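Local atomic coordinates of beta-glucoside phosphorylase BglX (Unidentified, PDB entry 5VQE), a protein that probably cleaves beta-glucosides with phosphate, as a phosphorylase of glycoside hydrolase family 3 that passes through a covalent glycosyl-enzyme intermediate. Residues Q17-V21 with A355-P360; Y109-G115 with Y530-E534; F195-G199 with H242-P246; Q205-S209 with D288-G294; F281-I285 with R349-M353. All blocks are in the same frame, centred on the assembly; numbering follows the deposited sequence.

Interaction 1: residues Q17-V21 with A355-P360; sequences QITWV and AKLRLP
W20 and Q17 of helix 15-27 pack against the end of helix 340-356 and the turn that follows it, a partly buried contact far from the sugar site. The turn is a Schellman motif. R358 leaves helical geometry with a positive phi, and the chain swings back so that P360 reaches the indole. P360 CG sits over one face of W20, 3.5 Å from the centroid of its six-membered ring, in a CH-pi contact 17° off the ring normal. W20 holds CG anti to the backbone N (chi1 178°), which brings the six-membered ring up to P360 and A355, both on the same side of the indole plane. W20 CE3 lies 3.9 Å from A355 CB, and V21 CG2 touches the same methyl. Replacing W20 by an alanine would probably leave P360 without its aromatic face and open a gap beside A355. In the polar part of the contact, the Q17 amide stacks on the R358 guanidinium with the two planes only 6° apart. This is a stack and not a hydrogen bond, because Q17 NE2 and R358 NH1 are both donors. Q17 OE1 is taken by S14 N. A water accepts from Q17 NE2 at 3.0 Å and donates to K356 O at 2.8 Å.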
# COMPACT_ATOMS: atom_id res chain seq x y z
N GLN A 17 15.78 5.79 28.70
CA GLN A 17 14.87 4.99 27.88
C GLN A 17 15.38 3.56 27.74
O GLN A 17 14.58 2.61 27.74
CB GLN A 17 14.71 5.63 26.51
CG GLN A 17 13.92 6.92 26.51
CD GLN A 17 13.93 7.60 25.16
OE1 GLN A 17 14.99 7.93 24.63
NE2 GLN A 17 12.75 7.81 24.59
N ILE A 18 16.69 3.40 27.59
CA ILE A 18 17.28 2.07 27.51
C ILE A 18 17.10 1.34 28.84
O ILE A 18 16.87 0.12 28.86
CB ILE A 18 18.76 2.18 27.10
CG1 ILE A 18 18.85 2.75 25.68
CG2 ILE A 18 19.45 0.83 27.17
CD1 ILE A 18 20.26 3.15 25.23
N THR A 19 17.19 2.06 29.95
CA THR A 19 16.95 1.44 31.26
C THR A 19 15.51 0.96 31.36
O THR A 19 15.25 -0.12 31.92
CB THR A 19 17.28 2.43 32.38
OG1 THR A 19 18.70 2.65 32.41
CG2 THR A 19 16.85 1.90 33.75
N TRP A 20 14.55 1.72 30.81
CA TRP A 20 13.17 1.26 30.80
C TRP A 20 13.02 -0.02 29.98
O TRP A 20 12.33 -0.96 30.40
CB TRP A 20 12.24 2.35 30.27
CG TRP A 20 10.82 1.87 30.20
CD1 TRP A 20 9.91 1.88 31.21
CD2 TRP A 20 10.17 1.27 29.07
NE1 TRP A 20 8.73 1.33 30.78
CE2 TRP A 20 8.86 0.95 29.48
CE3 TRP A 20 10.56 0.99 27.76
CZ2 TRP A 20 7.94 0.36 28.62
CZ3 TRP A 20 9.65 0.41 26.92
CH2 TRP A 20 8.35 0.10 27.34
N VAL A 21 13.64 -0.07 28.80
CA VAL A 21 13.53 -1.26 27.96
C VAL A 21 14.04 -2.49 28.71
O VAL A 21 13.38 -3.53 28.76
CB VAL A 21 14.30 -1.07 26.64
CG1 VAL A 21 14.34 -2.36 25.85
CG2 VAL A 21 13.68 0.04 25.80
N ALA A 355 9.51 2.81 23.42
CA ALA A 355 10.20 3.86 24.14
C ALA A 355 10.55 5.03 23.23
O ALA A 355 10.47 6.19 23.65
CB ALA A 355 11.47 3.31 24.79
N LYS A 356 10.92 4.75 21.98
CA LYS A 356 11.21 5.83 21.04
C LYS A 356 10.01 6.76 20.88
O LYS A 356 10.16 7.98 20.83
CB LYS A 356 11.62 5.25 19.69
CG LYS A 356 12.00 6.26 18.60
CD LYS A 356 12.22 5.55 17.26
CE LYS A 356 12.29 6.53 16.09
NZ LYS A 356 13.50 7.35 16.15
N LEU A 357 8.81 6.18 20.81
CA LEU A 357 7.57 6.92 20.72
C LEU A 357 7.15 7.54 22.04
O LEU A 357 6.18 8.31 22.07
CB LEU A 357 6.46 5.99 20.22
CG LEU A 357 6.53 5.55 18.76
CD1 LEU A 357 5.59 4.39 18.52
CD2 LEU A 357 6.19 6.71 17.83
N ARG A 358 7.84 7.21 23.13
CA ARG A 358 7.49 7.69 24.47
C ARG A 358 6.08 7.27 24.86
O ARG A 358 5.35 8.03 25.50
CB ARG A 358 7.67 9.20 24.58
CG ARG A 358 8.93 9.71 23.93
CD ARG A 358 9.47 10.94 24.65
NE ARG A 358 10.24 10.57 25.83
CZ ARG A 358 11.57 10.65 25.94
NH1 ARG A 358 12.31 11.10 24.94
NH2 ARG A 358 12.15 10.29 27.07
N LEU A 359 5.68 6.05 24.49
CA LEU A 359 4.38 5.55 24.90
C LEU A 359 4.33 5.32 26.40
O LEU A 359 3.31 5.59 27.03
CB LEU A 359 4.03 4.26 24.16
CG LEU A 359 4.03 4.34 22.63
CD1 LEU A 359 3.60 3.00 22.03
CD2 LEU A 359 3.13 5.48 22.12
N PRO A 360 5.41 4.83 27.03
CA PRO A 360 5.33 4.54 28.47
C PRO A 360 5.04 5.77 29.30
O PRO A 360 4.36 5.66 30.33
CB PRO A 360 6.72 3.98 28.79
CG PRO A 360 7.25 3.48 27.50
CD PRO A 360 6.72 4.42 26.47
O HOH W 1 12.54 9.02 21.88

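Interaction 2: residues Y109-G115 with Y530-E534; sequences YVASPMG and YTSNE
Y109 lies against T531 and N533 in a buried contact that brings together the N-caps of two helices. S112 precedes helix 113-119 of the family 3 N-terminal domain, a TIM barrel. N533 precedes helix 534-544, which follows a strand of the C-terminal mixed sheet. The contact therefore joins the barrel to the C-terminal part of the chain that holds the mixed sheet.

The Y109 side chain can be followed outward from CB. Its CG is anti to the backbone N (chi1 -172°), which lays the ring along 530-534. Near the base of the ring, CG and CD1 lie under N533 ND2, which is over one face toward the rim. CD2 is 3.8 Å from N533 CB. Farther out, CE1 and CZ meet T531 CG2. At the tip, Y109 OH is 3.4 Å from T531 CG2 and bonds to R95 NH1.

The N533 amide stands steeply to this ring. Its ND2 donates to V110 O at 3.2 Å, from above the carbonyl plane. Its OD1 faces its own helix and bonds with T536.

T531 splits its two branches. While CG2 meets the tyrosine, OG1 accepts a fairly straight bond (165°) from S112 N at 3.0 Å. Beyond it, the Y530 ring has M114 SD obliquely beside it in a Met-aromatic contact. G115 CA packs closely on Y530 CB, where a side chain on the glycine would be tight. S112 OG works both ways: it accepts from G115 N at 3.2 Å, capping the helix, and donates to Y530 O at 3.0 Å.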
# COMPACT_ATOMS: atom_id res chain seq x y z
N TYR A 109 -8.77 10.74 1.15
CA TYR A 109 -8.13 10.01 0.05
C TYR A 109 -7.39 11.02 -0.82
O TYR A 109 -8.01 11.79 -1.56
CB TYR A 109 -9.19 9.25 -0.75
CG TYR A 109 -8.65 8.30 -1.81
CD1 TYR A 109 -7.29 8.18 -2.05
CD2 TYR A 109 -9.51 7.52 -2.57
CE1 TYR A 109 -6.80 7.32 -3.00
CE2 TYR A 109 -9.03 6.64 -3.53
CZ TYR A 109 -7.67 6.55 -3.74
OH TYR A 109 -7.15 5.71 -4.69
N VAL A 110 -6.06 11.04 -0.72
CA VAL A 110 -5.23 11.99 -1.45
C VAL A 110 -4.98 11.47 -2.86
O VAL A 110 -5.49 12.02 -3.84
CB VAL A 110 -3.91 12.26 -0.72
CG1 VAL A 110 -3.01 13.19 -1.53
CG2 VAL A 110 -4.18 12.84 0.67
N ALA A 111 -4.18 10.41 -2.96
CA ALA A 111 -3.80 9.86 -4.25
C ALA A 111 -3.11 8.52 -4.03
O ALA A 111 -2.59 8.25 -2.95
CB ALA A 111 -2.87 10.80 -5.02
N SER A 112 -3.13 7.69 -5.07
CA SER A 112 -2.24 6.54 -5.08
C SER A 112 -0.79 7.04 -5.09
O SER A 112 -0.52 8.16 -5.52
CB SER A 112 -2.50 5.66 -6.30
OG SER A 112 -2.17 6.35 -7.51
N PRO A 113 0.15 6.22 -4.62
CA PRO A 113 1.56 6.62 -4.71
C PRO A 113 2.01 6.91 -6.14
O PRO A 113 2.82 7.82 -6.36
CB PRO A 113 2.30 5.43 -4.10
CG PRO A 113 1.33 4.86 -3.12
CD PRO A 113 -0.02 5.03 -3.77
N MET A 114 1.51 6.16 -7.12
CA MET A 114 1.95 6.38 -8.48
C MET A 114 1.45 7.72 -9.00
O MET A 114 2.17 8.41 -9.73
CB MET A 114 1.50 5.25 -9.40
CG MET A 114 2.05 5.42 -10.80
SD MET A 114 1.61 4.09 -11.91
CE MET A 114 2.74 2.81 -11.34
N GLY A 115 0.24 8.11 -8.62
CA GLY A 115 -0.23 9.45 -8.96
C GLY A 115 0.67 10.52 -8.39
O GLY A 115 1.02 11.49 -9.07
N TYR A 530 -4.45 7.56 -12.50
CA TYR A 530 -3.83 6.81 -11.40
C TYR A 530 -4.69 6.66 -10.15
O TYR A 530 -4.44 5.77 -9.33
CB TYR A 530 -2.51 7.46 -10.97
CG TYR A 530 -1.57 7.83 -12.10
CD1 TYR A 530 -0.84 6.86 -12.77
CD2 TYR A 530 -1.39 9.16 -12.46
CE1 TYR A 530 0.02 7.19 -13.79
CE2 TYR A 530 -0.53 9.50 -13.48
CZ TYR A 530 0.18 8.52 -14.15
OH TYR A 530 1.04 8.86 -15.16
N THR A 531 -5.68 7.53 -9.97
CA THR A 531 -6.50 7.55 -8.76
C THR A 531 -7.95 7.83 -9.13
O THR A 531 -8.22 8.74 -9.91
CB THR A 531 -6.02 8.63 -7.79
OG1 THR A 531 -4.62 8.47 -7.54
CG2 THR A 531 -6.79 8.55 -6.49
N SER A 532 -8.87 7.09 -8.53
CA SER A 532 -10.31 7.28 -8.77
C SER A 532 -10.92 7.87 -7.50
O SER A 532 -11.47 7.16 -6.66
CB SER A 532 -10.99 5.99 -9.18
OG SER A 532 -12.32 6.26 -9.62
N ASN A 533 -10.81 9.19 -7.36
CA ASN A 533 -11.49 9.89 -6.28
C ASN A 533 -12.05 11.20 -6.82
O ASN A 533 -11.82 11.57 -7.97
CB ASN A 533 -10.56 10.13 -5.08
CG ASN A 533 -9.38 11.02 -5.40
OD1 ASN A 533 -9.29 11.62 -6.47
ND2 ASN A 533 -8.45 11.12 -4.45
N GLU A 534 -12.81 11.89 -5.97
CA GLU A 534 -13.49 13.10 -6.41
C GLU A 534 -12.51 14.13 -6.94
O GLU A 534 -12.74 14.76 -7.98
CB GLU A 534 -14.32 13.67 -5.26
CG GLU A 534 -14.76 15.12 -5.48
CD GLU A 534 -15.84 15.54 -4.50
OE1 GLU A 534 -16.19 14.74 -3.60
OE2 GLU A 534 -16.34 16.68 -4.62

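Interaction 3: residues F195-G199 with H242-P246; sequences FPGDG and HIRQP
P196 and I243 meet where two neighbouring parallel strands of the barrel, 191-195 and 237-244, run out into loops near the sugar site. P196 belongs to a KHFPG sequence familiar from glycoside hydrolase family 3. K193 and H194 of this sequence line the sugar pocket. The peptide bond between F195 and P196 is cis. It folds the proline back so that P196 CB lies over the centre of the F195 ring.

No hydrogen bond crosses between 195-199 and 242-246; the contact is packing. The far edge of the proline ring faces the strand. P196 CD is 3.3 Å from I243 O and 4.0 Å from I243 CB. P196 CG also touches Q245 CB, 4.1 Å away. Q245 then turns its amide elsewhere: its OE1 caps the next helix at V248 N.

I243 covers the loop with its longer branch. CG1 lies beside the backbone N (chi1 -59°), and the extended chain carries CD1 across D198 at about a right angle. The methyl also touches the backbone of G197. G197 and G199 both have positive phi at angles that call for glycine, so the loop can turn sharply on either side of D198.

D198 is buried, but its carboxylate has polar partners. OD1 takes a bond from N157 ND2 and one from G199 N at 2.8 Å. The hydrocarbon part faces the isoleucine, with D198 CB 3.7 Å from I243 CD1.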
# COMPACT_ATOMS: atom_id res chain seq x y z
N PHE A 195 10.04 -6.30 1.43
CA PHE A 195 11.38 -6.85 1.26
C PHE A 195 11.29 -8.36 1.02
O PHE A 195 10.51 -9.05 1.69
CB PHE A 195 12.20 -6.55 2.51
CG PHE A 195 13.55 -7.23 2.54
CD1 PHE A 195 13.71 -8.44 3.20
CD2 PHE A 195 14.66 -6.64 1.96
CE1 PHE A 195 14.94 -9.06 3.25
CE2 PHE A 195 15.90 -7.26 2.01
CZ PHE A 195 16.03 -8.47 2.65
N PRO A 196 12.09 -8.92 0.09
CA PRO A 196 13.21 -8.38 -0.68
C PRO A 196 12.86 -7.66 -1.98
O PRO A 196 13.78 -7.32 -2.73
CB PRO A 196 14.04 -9.63 -0.97
CG PRO A 196 13.03 -10.67 -1.16
CD PRO A 196 12.00 -10.38 -0.07
N GLY A 197 11.57 -7.46 -2.26
CA GLY A 197 11.19 -6.58 -3.34
C GLY A 197 10.18 -7.15 -4.30
O GLY A 197 10.49 -8.05 -5.09
N ASP A 198 8.95 -6.62 -4.28
CA ASP A 198 7.99 -7.03 -5.28
C ASP A 198 8.22 -6.23 -6.57
O ASP A 198 8.93 -5.22 -6.60
CB ASP A 198 6.56 -6.84 -4.78
CG ASP A 198 5.63 -7.92 -5.31
OD1 ASP A 198 5.93 -8.49 -6.38
OD2 ASP A 198 4.61 -8.21 -4.64
N GLY A 199 7.62 -6.72 -7.65
CA GLY A 199 7.62 -6.03 -8.92
C GLY A 199 8.39 -6.71 -10.04
O GLY A 199 8.31 -6.24 -11.18
N HIS A 242 6.55 -12.31 1.67
CA HIS A 242 6.58 -13.72 1.31
C HIS A 242 7.08 -13.90 -0.11
O HIS A 242 6.47 -14.58 -0.95
CB HIS A 242 5.19 -14.31 1.51
CG HIS A 242 4.55 -13.86 2.79
ND1 HIS A 242 5.19 -13.92 4.00
CD2 HIS A 242 3.33 -13.33 3.03
CE1 HIS A 242 4.39 -13.44 4.94
NE2 HIS A 242 3.26 -13.07 4.38
N ILE A 243 8.21 -13.26 -0.38
CA ILE A 243 8.83 -13.19 -1.69
C ILE A 243 10.22 -13.80 -1.57
O ILE A 243 10.97 -13.48 -0.65
CB ILE A 243 8.92 -11.73 -2.19
CG1 ILE A 243 7.53 -11.08 -2.27
CG2 ILE A 243 9.63 -11.67 -3.53
CD1 ILE A 243 7.56 -9.58 -2.43
N ARG A 244 10.56 -14.68 -2.51
CA ARG A 244 11.89 -15.26 -2.56
C ARG A 244 12.82 -14.45 -3.45
O ARG A 244 12.37 -13.79 -4.40
CB ARG A 244 11.83 -16.70 -3.07
CG ARG A 244 11.34 -17.69 -2.03
CD ARG A 244 11.03 -19.04 -2.64
NE ARG A 244 9.78 -19.03 -3.36
CZ ARG A 244 9.30 -20.07 -4.05
NH1 ARG A 244 9.99 -21.20 -4.11
NH2 ARG A 244 8.14 -19.97 -4.68
N GLN A 245 14.11 -14.49 -3.13
CA GLN A 245 15.17 -13.97 -4.00
C GLN A 245 16.23 -15.07 -4.05
O GLN A 245 17.23 -15.03 -3.31
CB GLN A 245 15.75 -12.64 -3.51
CG GLN A 245 16.05 -11.64 -4.62
CD GLN A 245 16.90 -12.22 -5.75
OE1 GLN A 245 17.59 -13.22 -5.57
NE2 GLN A 245 16.86 -11.57 -6.92
N PRO A 246 16.01 -16.09 -4.87
CA PRO A 246 16.91 -17.26 -4.82
C PRO A 246 18.36 -16.92 -5.12
O PRO A 246 19.27 -17.50 -4.51
CB PRO A 246 16.31 -18.21 -5.86
CG PRO A 246 15.37 -17.39 -6.67
CD PRO A 246 14.88 -16.30 -5.79

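Interaction 4: residues Q205-S209 with D288-G294. With G2F (2-deoxy-2-fluoro-alpha-D-glucopyranose), chain B.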
# COMPACT_ATOMS: atom_id res chain seq x y z
N GLN A 205 1.89 -12.46 -3.94
CA GLN A 205 2.31 -13.22 -2.76
C GLN A 205 1.16 -13.55 -1.82
O GLN A 205 1.33 -14.39 -0.93
CB GLN A 205 3.40 -12.47 -1.99
CG GLN A 205 3.13 -10.98 -1.79
CD GLN A 205 3.73 -10.44 -0.51
OE1 GLN A 205 4.18 -11.19 0.37
NE2 GLN A 205 3.75 -9.11 -0.40
N HIS A 206 0.01 -12.89 -2.00
CA HIS A 206 -1.21 -13.30 -1.30
C HIS A 206 -1.62 -14.72 -1.69
O HIS A 206 -2.27 -15.41 -0.89
CB HIS A 206 -2.36 -12.33 -1.61
CG HIS A 206 -2.16 -10.95 -1.07
ND1 HIS A 206 -1.32 -10.03 -1.66
CD2 HIS A 206 -2.71 -10.32 -0.00
CE1 HIS A 206 -1.35 -8.90 -0.97
NE2 HIS A 206 -2.18 -9.06 0.05
N LEU A 207 -1.25 -15.17 -2.89
CA LEU A 207 -1.72 -16.43 -3.45
C LEU A 207 -0.63 -17.47 -3.62
O LEU A 207 -0.94 -18.61 -4.02
CB LEU A 207 -2.39 -16.17 -4.81
CG LEU A 207 -3.65 -15.31 -4.77
CD1 LEU A 207 -4.12 -14.98 -6.17
CD2 LEU A 207 -4.77 -16.01 -3.99
N MET A 208 0.62 -17.13 -3.35
CA MET A 208 1.75 -18.03 -3.55
C MET A 208 2.99 -17.30 -3.05
O MET A 208 2.92 -16.12 -2.68
CB MET A 208 1.89 -18.41 -5.02
CG MET A 208 1.86 -17.19 -5.94
SD MET A 208 2.43 -17.57 -7.60
CE MET A 208 4.17 -17.82 -7.24
N SER A 209 4.13 -18.00 -3.01
CA SER A 209 5.40 -17.34 -2.73
C SER A 209 5.99 -16.86 -4.06
O SER A 209 6.58 -17.64 -4.81
CB SER A 209 6.36 -18.26 -1.99
OG SER A 209 7.59 -17.59 -1.76
N ASP A 288 5.21 -9.68 6.72
CA ASP A 288 3.91 -9.45 6.12
C ASP A 288 2.92 -10.44 6.72
O ASP A 288 3.31 -11.43 7.35
CB ASP A 288 3.99 -9.60 4.60
CG ASP A 288 2.75 -9.09 3.90
OD1 ASP A 288 2.07 -8.17 4.44
OD2 ASP A 288 2.49 -9.63 2.81
N ALA A 289 1.63 -10.16 6.53
CA ALA A 289 0.56 -10.93 7.16
C ALA A 289 0.76 -12.44 6.98
O ALA A 289 0.91 -12.92 5.85
CB ALA A 289 -0.79 -10.51 6.58
N THR A 290 0.75 -13.18 8.10
CA THR A 290 1.16 -14.58 8.09
C THR A 290 0.06 -15.54 7.64
O THR A 290 0.34 -16.74 7.52
CB THR A 290 1.63 -15.02 9.48
OG1 THR A 290 0.50 -15.14 10.36
CG2 THR A 290 2.65 -14.03 10.07
N GLN A 291 -1.16 -15.08 7.39
CA GLN A 291 -2.18 -15.99 6.90
C GLN A 291 -2.19 -16.07 5.39
O GLN A 291 -2.99 -16.82 4.81
CB GLN A 291 -3.57 -15.58 7.42
CG GLN A 291 -4.31 -14.54 6.60
CD GLN A 291 -3.70 -13.16 6.69
OE1 GLN A 291 -2.98 -12.84 7.64
NE2 GLN A 291 -3.99 -12.32 5.69
N MET A 292 -1.30 -15.35 4.73
CA MET A 292 -1.30 -15.35 3.28
C MET A 292 -0.59 -16.58 2.74
O MET A 292 0.30 -17.16 3.38
CB MET A 292 -0.66 -14.08 2.79
CG MET A 292 -1.57 -12.94 3.11
SD MET A 292 -1.14 -11.50 2.23
CE MET A 292 0.40 -11.21 2.99
N VAL A 293 -1.02 -16.98 1.54
CA VAL A 293 -0.58 -18.25 0.97
C VAL A 293 0.94 -18.29 0.85
O VAL A 293 1.56 -19.33 1.10
CB VAL A 293 -1.27 -18.47 -0.39
CG1 VAL A 293 -0.83 -19.78 -1.00
CG2 VAL A 293 -2.79 -18.42 -0.23
N GLY A 294 1.55 -17.18 0.45
CA GLY A 294 3.00 -17.14 0.32
C GLY A 294 3.72 -17.56 1.58
O GLY A 294 4.79 -18.18 1.51
C1 G2F B . 0.80 -7.91 3.93
C2 G2F B . 0.86 -6.89 2.74
C3 G2F B . 1.38 -5.53 3.30
C4 G2F B . 0.45 -5.10 4.48
C5 G2F B . 0.47 -6.23 5.56
C6 G2F B . -0.51 -5.89 6.75
O3 G2F B . 1.21 -4.57 2.30
O4 G2F B . 1.04 -3.97 5.07
O5 G2F B . -0.02 -7.42 4.96
O6 G2F B . -1.76 -5.58 6.22
F2 G2F B . 1.72 -7.33 1.80
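Q205 O and H206 O receive the backbone bonds that tie loop 205-209 to the start of helix 293-296. G294 N donates to Q205 O at 3.1 Å and V293 N to H206 O at 3.2 Å. G294 fits closely: a CB here would run into Q205 O and M208 O.

Van der Waals contacts flank these bonds. The V293 methyls rest on backbone oxygens, CG1 on L207 O and CG2 on H206 O. M292 and H206 run side by side, with the sulfur oblique to the imidazole in a sulfur-aromatic contact. Its exact spacing is doubtful, because the two are modelled too close. H206 ND1 bonds to D204, a pairing that resembles the Asp-His pair of NagZ-type family 3 enzymes.

The covalent link is at D288. Its OD1 is joined to C1 of the fluorosugar at 1.4 Å, which marks it as the nucleophile that is glycosylated. With CG anti to the backbone N (chi1 -168°), D288 turns its carboxylate to the sugar. A289 N gives OD1 a weak bond at 2.9 Å. The Q205 amide comes from the opposite direction, with NE2 3.5 Å from F2 of the sugar. Its OE1 accepts from H242 N, which holds the amide in place.

N92, R163, K193 and H194 complete the polar grip on the sugar. D288 follows directly on strand 284-287 beside strand 237-244, and the first residues of helix 293-296 are bonded to the loop that leads into strand 210-211.

Interaction 5: residues F281-I285 with R349-M353; sequences FNGLI and RILGM
R349 and N282 form the tight polar part of this contact, between helix 340-356 and the turn that leads into strand 284-287. R349 approaches side-on with two nitrogens. NE donates to N282 O at 3.0 Å along a fairly straight path (160°). NH2 donates to N282 OD1 at 2.9 Å. The backbone oxygen lies near the guanidinium plane, yet NE stands above the plane of that carbonyl. The asparagine amide is turned almost square to the guanidinium. The extended arginine chain, from CG to NE, also runs past the turn, with R349 CD 3.5 Å from G283 O.

With CG anti to the backbone N (chi1 -174°), N282 brings OD1 to R349 NH2. Its ND2 bonds to I5 O and K9 O, so the N-terminal stretch of the chain meets the same side chain. G283 has little room: its N lies over the centre of the F281 ring, and a CB would clash with F281 CZ. Putting a leucine in place of R349 would probably leave N282 O and OD1 without these donors and loosen the tie between helix and turn.

The looser part is apolar, and it too is buried. L284 CD1 reaches M353 CG only at 4.2 Å and I350 CA at 4.4 Å. No hydrogen bond forms in this part.

The arrangement is that of a helix packed at the N-terminal end of a TIM-barrel strand, the end away from D288, which follows the strand at its C-terminal end.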
# COMPACT_ATOMS: atom_id res chain seq x y z
N PHE A 281 21.02 -2.88 8.74
CA PHE A 281 19.73 -2.36 9.19
C PHE A 281 19.58 -2.66 10.67
O PHE A 281 19.78 -3.79 11.11
CB PHE A 281 18.58 -2.97 8.40
CG PHE A 281 17.22 -2.50 8.86
CD1 PHE A 281 16.91 -1.15 8.86
CD2 PHE A 281 16.26 -3.40 9.29
CE1 PHE A 281 15.66 -0.71 9.28
CE2 PHE A 281 15.01 -2.97 9.71
CZ PHE A 281 14.72 -1.62 9.71
N ASN A 282 19.24 -1.63 11.44
CA ASN A 282 19.19 -1.74 12.89
C ASN A 282 17.79 -1.57 13.45
O ASN A 282 17.61 -1.67 14.67
CB ASN A 282 20.14 -0.71 13.52
CG ASN A 282 20.26 -0.85 15.02
OD1 ASN A 282 20.47 -1.95 15.54
ND2 ASN A 282 20.12 0.26 15.74
N GLY A 283 16.79 -1.34 12.60
CA GLY A 283 15.42 -1.13 13.04
C GLY A 283 14.64 -2.42 13.21
O GLY A 283 15.19 -3.52 13.21
N LEU A 284 13.33 -2.26 13.34
CA LEU A 284 12.42 -3.37 13.60
C LEU A 284 12.04 -4.07 12.30
O LEU A 284 11.65 -3.42 11.32
CB LEU A 284 11.17 -2.86 14.31
CG LEU A 284 10.21 -3.84 15.00
CD1 LEU A 284 9.16 -3.07 15.77
CD2 LEU A 284 9.47 -4.73 14.02
N ILE A 285 12.11 -5.40 12.29
CA ILE A 285 11.68 -6.21 11.16
C ILE A 285 10.37 -6.89 11.54
O ILE A 285 10.31 -7.61 12.55
CB ILE A 285 12.73 -7.25 10.75
CG1 ILE A 285 14.02 -6.58 10.28
CG2 ILE A 285 12.19 -8.15 9.65
CD1 ILE A 285 15.17 -7.55 10.07
N ARG A 349 13.92 -4.95 20.65
CA ARG A 349 13.70 -4.02 19.55
C ARG A 349 12.25 -3.55 19.48
O ARG A 349 11.99 -2.43 19.04
CB ARG A 349 14.12 -4.66 18.22
CG ARG A 349 15.59 -4.46 17.89
CD ARG A 349 15.87 -4.72 16.43
NE ARG A 349 17.22 -4.31 16.03
CZ ARG A 349 18.27 -5.12 15.96
NH1 ARG A 349 18.17 -6.40 16.27
NH2 ARG A 349 19.45 -4.64 15.58
N ILE A 350 11.31 -4.39 19.92
CA ILE A 350 9.91 -3.98 20.00
C ILE A 350 9.72 -2.93 21.09
O ILE A 350 9.17 -1.85 20.85
CB ILE A 350 9.02 -5.20 20.26
CG1 ILE A 350 9.14 -6.20 19.10
CG2 ILE A 350 7.58 -4.78 20.48
CD1 ILE A 350 8.53 -7.54 19.38
N LEU A 351 10.17 -3.24 22.30
CA LEU A 351 10.07 -2.28 23.39
C LEU A 351 10.83 -1.00 23.08
O LEU A 351 10.40 0.08 23.48
CB LEU A 351 10.61 -2.91 24.67
CG LEU A 351 9.79 -4.07 25.20
CD1 LEU A 351 10.55 -4.77 26.32
CD2 LEU A 351 8.45 -3.58 25.69
N GLY A 352 11.94 -1.10 22.35
CA GLY A 352 12.71 0.09 22.03
C GLY A 352 11.94 1.06 21.15
O GLY A 352 12.10 2.28 21.27
N MET A 353 11.11 0.54 20.24
CA MET A 353 10.31 1.44 19.42
C MET A 353 9.19 2.07 20.24
O MET A 353 8.82 3.22 20.01
CB MET A 353 9.75 0.70 18.20
CG MET A 353 10.78 0.54 17.07
SD MET A 353 11.22 2.13 16.34
CE MET A 353 12.80 1.79 15.54

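In the fold
Interaction 1 is partly buried and lies farthest from the chain centre; the other four are buried. Interactions 1 and 5 share helix 340-356 and touch through W20 and L351, but one relies on ring and stacking contacts and the other on a two-point arginine grip. Interactions 3 and 4 meet beside the sugar: H242 bonds to A289 O and R244 to S209 O. There, plain packing adjoins a covalent site. Interactions 4 and 5 lie at opposite ends of strand 284-287. Interaction 2 stands apart, about 26 Å from the centres of interactions 3 and 4, and is the one that joins the barrel to the C-terminal domain, through capping and polar bonds.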